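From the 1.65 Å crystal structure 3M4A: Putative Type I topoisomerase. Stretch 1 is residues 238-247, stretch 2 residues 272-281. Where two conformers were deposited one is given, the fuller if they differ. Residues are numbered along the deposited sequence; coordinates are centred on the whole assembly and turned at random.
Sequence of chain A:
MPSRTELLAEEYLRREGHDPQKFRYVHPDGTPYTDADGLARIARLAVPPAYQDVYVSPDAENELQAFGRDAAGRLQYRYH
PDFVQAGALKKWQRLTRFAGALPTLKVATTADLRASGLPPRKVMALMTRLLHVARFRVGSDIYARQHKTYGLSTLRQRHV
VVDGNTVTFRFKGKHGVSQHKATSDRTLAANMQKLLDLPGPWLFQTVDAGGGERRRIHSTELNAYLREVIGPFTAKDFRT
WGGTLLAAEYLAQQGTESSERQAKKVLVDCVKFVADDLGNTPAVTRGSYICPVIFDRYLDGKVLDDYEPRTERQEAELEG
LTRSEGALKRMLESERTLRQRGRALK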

# COMPACT_ATOMS: atom_id res chain seq x y z
N PHE A 238 -0.70 -2.55 -2.58
CA PHE A 238 -0.11 -1.20 -2.69
C PHE A 238 0.37 -0.90 -4.10
O PHE A 238 0.34 0.25 -4.55
CB PHE A 238 1.06 -1.02 -1.74
CG PHE A 238 0.69 -0.93 -0.28
CD1 PHE A 238 -0.10 0.12 0.19
CD2 PHE A 238 1.16 -1.87 0.62
CE1 PHE A 238 -0.43 0.21 1.53
CE2 PHE A 238 0.83 -1.79 1.97
CZ PHE A 238 0.04 -0.74 2.43
N ARG A 239 0.81 -1.94 -4.82
CA ARG A 239 1.31 -1.76 -6.18
C ARG A 239 0.19 -1.65 -7.21
O ARG A 239 0.28 -0.84 -8.12
CB ARG A 239 2.32 -2.85 -6.54
CG ARG A 239 3.68 -2.56 -5.92
CD ARG A 239 4.60 -3.76 -5.94
NE ARG A 239 4.87 -4.24 -7.31
CZ ARG A 239 5.74 -3.68 -8.15
NH1 ARG A 239 6.44 -2.61 -7.81
NH2 ARG A 239 5.92 -4.23 -9.35
N THR A 240 -0.88 -2.41 -7.04
CA THR A 240 -2.04 -2.29 -7.91
C THR A 240 -2.79 -0.96 -7.65
O THR A 240 -3.11 -0.23 -8.58
CB THR A 240 -2.99 -3.49 -7.78
OG1 THR A 240 -3.44 -3.62 -6.42
CG2 THR A 240 -2.30 -4.79 -8.21
N TRP A 241 -3.04 -0.63 -6.38
CA TRP A 241 -3.60 0.68 -6.05
C TRP A 241 -2.69 1.81 -6.51
O TRP A 241 -3.12 2.73 -7.20
CB TRP A 241 -3.84 0.80 -4.54
CG TRP A 241 -4.27 2.17 -4.09
CD1 TRP A 241 -3.48 3.12 -3.46
CD2 TRP A 241 -5.56 2.75 -4.23
NE1 TRP A 241 -4.23 4.23 -3.19
CE2 TRP A 241 -5.50 4.05 -3.66
CE3 TRP A 241 -6.78 2.32 -4.78
CZ2 TRP A 241 -6.60 4.91 -3.63
CZ3 TRP A 241 -7.88 3.17 -4.74
CH2 TRP A 241 -7.78 4.46 -4.18
N GLY A 242 -1.41 1.75 -6.14
CA GLY A 242 -0.47 2.81 -6.52
C GLY A 242 -0.22 2.95 -8.00
O GLY A 242 -0.14 4.07 -8.51
N GLY A 243 -0.13 1.83 -8.72
CA GLY A 243 -0.06 1.87 -10.18
C GLY A 243 -1.26 2.53 -10.85
O GLY A 243 -1.11 3.34 -11.75
N THR A 244 -2.45 2.19 -10.36
CA THR A 244 -3.70 2.76 -10.84
C THR A 244 -3.76 4.27 -10.52
O THR A 244 -4.13 5.07 -11.39
CB THR A 244 -4.90 2.02 -10.24
OG1 THR A 244 -4.87 0.65 -10.66
CG2 THR A 244 -6.24 2.66 -10.66
N LEU A 245 -3.35 4.64 -9.30
CA LEU A 245 -3.31 6.04 -8.87
C LEU A 245 -2.36 6.85 -9.76
O LEU A 245 -2.72 7.91 -10.27
CB LEU A 245 -2.91 6.14 -7.41
CG LEU A 245 -2.78 7.56 -6.86
CD1 LEU A 245 -4.13 8.27 -6.84
CD2 LEU A 245 -2.13 7.56 -5.47
N LEU A 246 -1.13 6.34 -9.94
CA LEU A 246 -0.13 7.03 -10.77
C LEU A 246 -0.64 7.21 -12.20
O LEU A 246 -0.50 8.28 -12.78
CB LEU A 246 1.22 6.29 -10.74
CG LEU A 246 2.42 7.05 -11.31
CD1 LEU A 246 2.75 8.24 -10.45
CD2 LEU A 246 3.62 6.13 -11.41
N ALA A 247 -1.24 6.16 -12.76
CA ALA A 247 -1.87 6.25 -14.08
C ALA A 247 -2.96 7.32 -14.12
O ALA A 247 -3.00 8.15 -15.03
CB ALA A 247 -2.42 4.89 -14.49
N LYS A 272 3.58 2.99 -20.23
CA LYS A 272 5.04 2.91 -20.21
C LYS A 272 5.64 3.67 -19.02
O LYS A 272 6.63 3.22 -18.44
CB LYS A 272 5.61 3.36 -21.56
CG LYS A 272 5.13 2.46 -22.70
CD LYS A 272 5.95 2.59 -23.97
CE LYS A 272 5.78 3.96 -24.61
NZ LYS A 272 6.16 3.95 -26.05
N PHE A 273 5.02 4.79 -18.63
CA PHE A 273 5.49 5.58 -17.48
C PHE A 273 5.30 4.79 -16.19
O PHE A 273 6.21 4.68 -15.38
CB PHE A 273 4.75 6.92 -17.41
CG PHE A 273 5.39 7.93 -16.50
CD1 PHE A 273 6.09 9.00 -17.02
CD2 PHE A 273 5.26 7.83 -15.12
CE1 PHE A 273 6.68 9.94 -16.20
CE2 PHE A 273 5.84 8.78 -14.27
CZ PHE A 273 6.57 9.83 -14.81
N VAL A 274 4.10 4.24 -16.00
CA VAL A 274 3.81 3.46 -14.80
C VAL A 274 4.65 2.17 -14.78
O VAL A 274 5.09 1.72 -13.72
CB VAL A 274 2.29 3.18 -14.69
CG1 VAL A 274 1.98 2.27 -13.48
CG2 VAL A 274 1.53 4.48 -14.60
N ALA A 275 4.85 1.57 -15.96
CA ALA A 275 5.66 0.36 -16.09
C ALA A 275 7.08 0.61 -15.59
O ALA A 275 7.64 -0.22 -14.89
CB ALA A 275 5.69 -0.11 -17.54
N ASP A 276 7.63 1.76 -15.95
CA ASP A 276 8.95 2.15 -15.49
C ASP A 276 8.99 2.36 -13.97
O ASP A 276 9.92 1.92 -13.29
CB ASP A 276 9.40 3.42 -16.20
CG ASP A 276 10.87 3.65 -16.06
OD1 ASP A 276 11.65 2.90 -16.69
OD2 ASP A 276 11.24 4.57 -15.30
N ASP A 277 7.98 3.03 -13.43
CA ASP A 277 7.86 3.17 -11.99
C ASP A 277 7.82 1.81 -11.27
O ASP A 277 8.49 1.63 -10.26
CB ASP A 277 6.60 3.99 -11.68
CG ASP A 277 6.42 4.22 -10.22
OD1 ASP A 277 6.84 5.30 -9.72
OD2 ASP A 277 5.89 3.30 -9.58
N LEU A 278 7.01 0.89 -11.78
CA LEU A 278 6.80 -0.41 -11.12
C LEU A 278 7.91 -1.43 -11.40
O LEU A 278 8.01 -2.45 -10.71
CB LEU A 278 5.47 -1.02 -11.56
CG LEU A 278 4.21 -0.27 -11.09
CD1 LEU A 278 2.95 -0.92 -11.66
CD2 LEU A 278 4.13 -0.23 -9.57
N GLY A 279 8.73 -1.16 -12.41
CA GLY A 279 9.79 -2.08 -12.81
C GLY A 279 9.25 -3.34 -13.47
O GLY A 279 9.76 -4.45 -13.25
N ASN A 280 8.22 -3.17 -14.30
CA ASN A 280 7.55 -4.24 -15.02
C ASN A 280 7.47 -3.92 -16.50
O ASN A 280 7.68 -2.78 -16.90
CB ASN A 280 6.13 -4.42 -14.51
CG ASN A 280 6.08 -5.12 -13.18
OD1 ASN A 280 5.69 -4.54 -12.19
ND2 ASN A 280 6.48 -6.38 -13.15
N THR A 281 7.12 -4.91 -17.30
CA THR A 281 6.89 -4.68 -18.72
C THR A 281 5.57 -3.91 -18.86
O THR A 281 4.70 -4.01 -18.00
CB THR A 281 6.81 -6.00 -19.50
OG1 THR A 281 5.65 -6.74 -19.12
CG2 THR A 281 8.07 -6.84 -19.23
O HOH W 1 6.02 -7.50 -10.13

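Residues 238-247 are wholly helical. In the second stretch, residues 272-278 are helical and the chain then leaves the helix at Gly 279, where phi is positive. The two helices run in roughly opposite directions, at 143°, and their axes approach to 9.6 Å. The backbones come nearest at Gly 243, whose CA lies 6.2 Å from Val 274 CA.

Gly 243 leaves a shallow hollow on the first helix. Val 274 and Leu 278, one turn apart, both point toward the first helix and meet Gly 243. Val 274 CG1 sits 3.7 Å from Gly 243 O, and Leu 278 CD1 is 4.4 Å from Gly 243 CA. A CB at Gly 243 would lie only 3.3 Å from Leu 278 CD1, so the bare backbone makes room.

Val 274 CG2 rests 4.0 Å from Ala 247 CB, an apolar contact. Leu 246 is the bump in return. Leu 246 CD2 lies 4.2 Å from Val 274 CG2, 3.6 Å from Asp 277 CG, and 4.4 Å from Phe 273 CD2, at the ring edge.

Arg 239 closes the other end. Leu 278 CD2 covers one face of its guanidinium. Arg 239 NH2 donates to Leu 278 O at 3.1 Å; Arg 239 NH1 adds a weak bond to the same oxygen at 3.3 Å. Water 1 bridges Arg 239 NH2, weakly, and Asn 280 ND2.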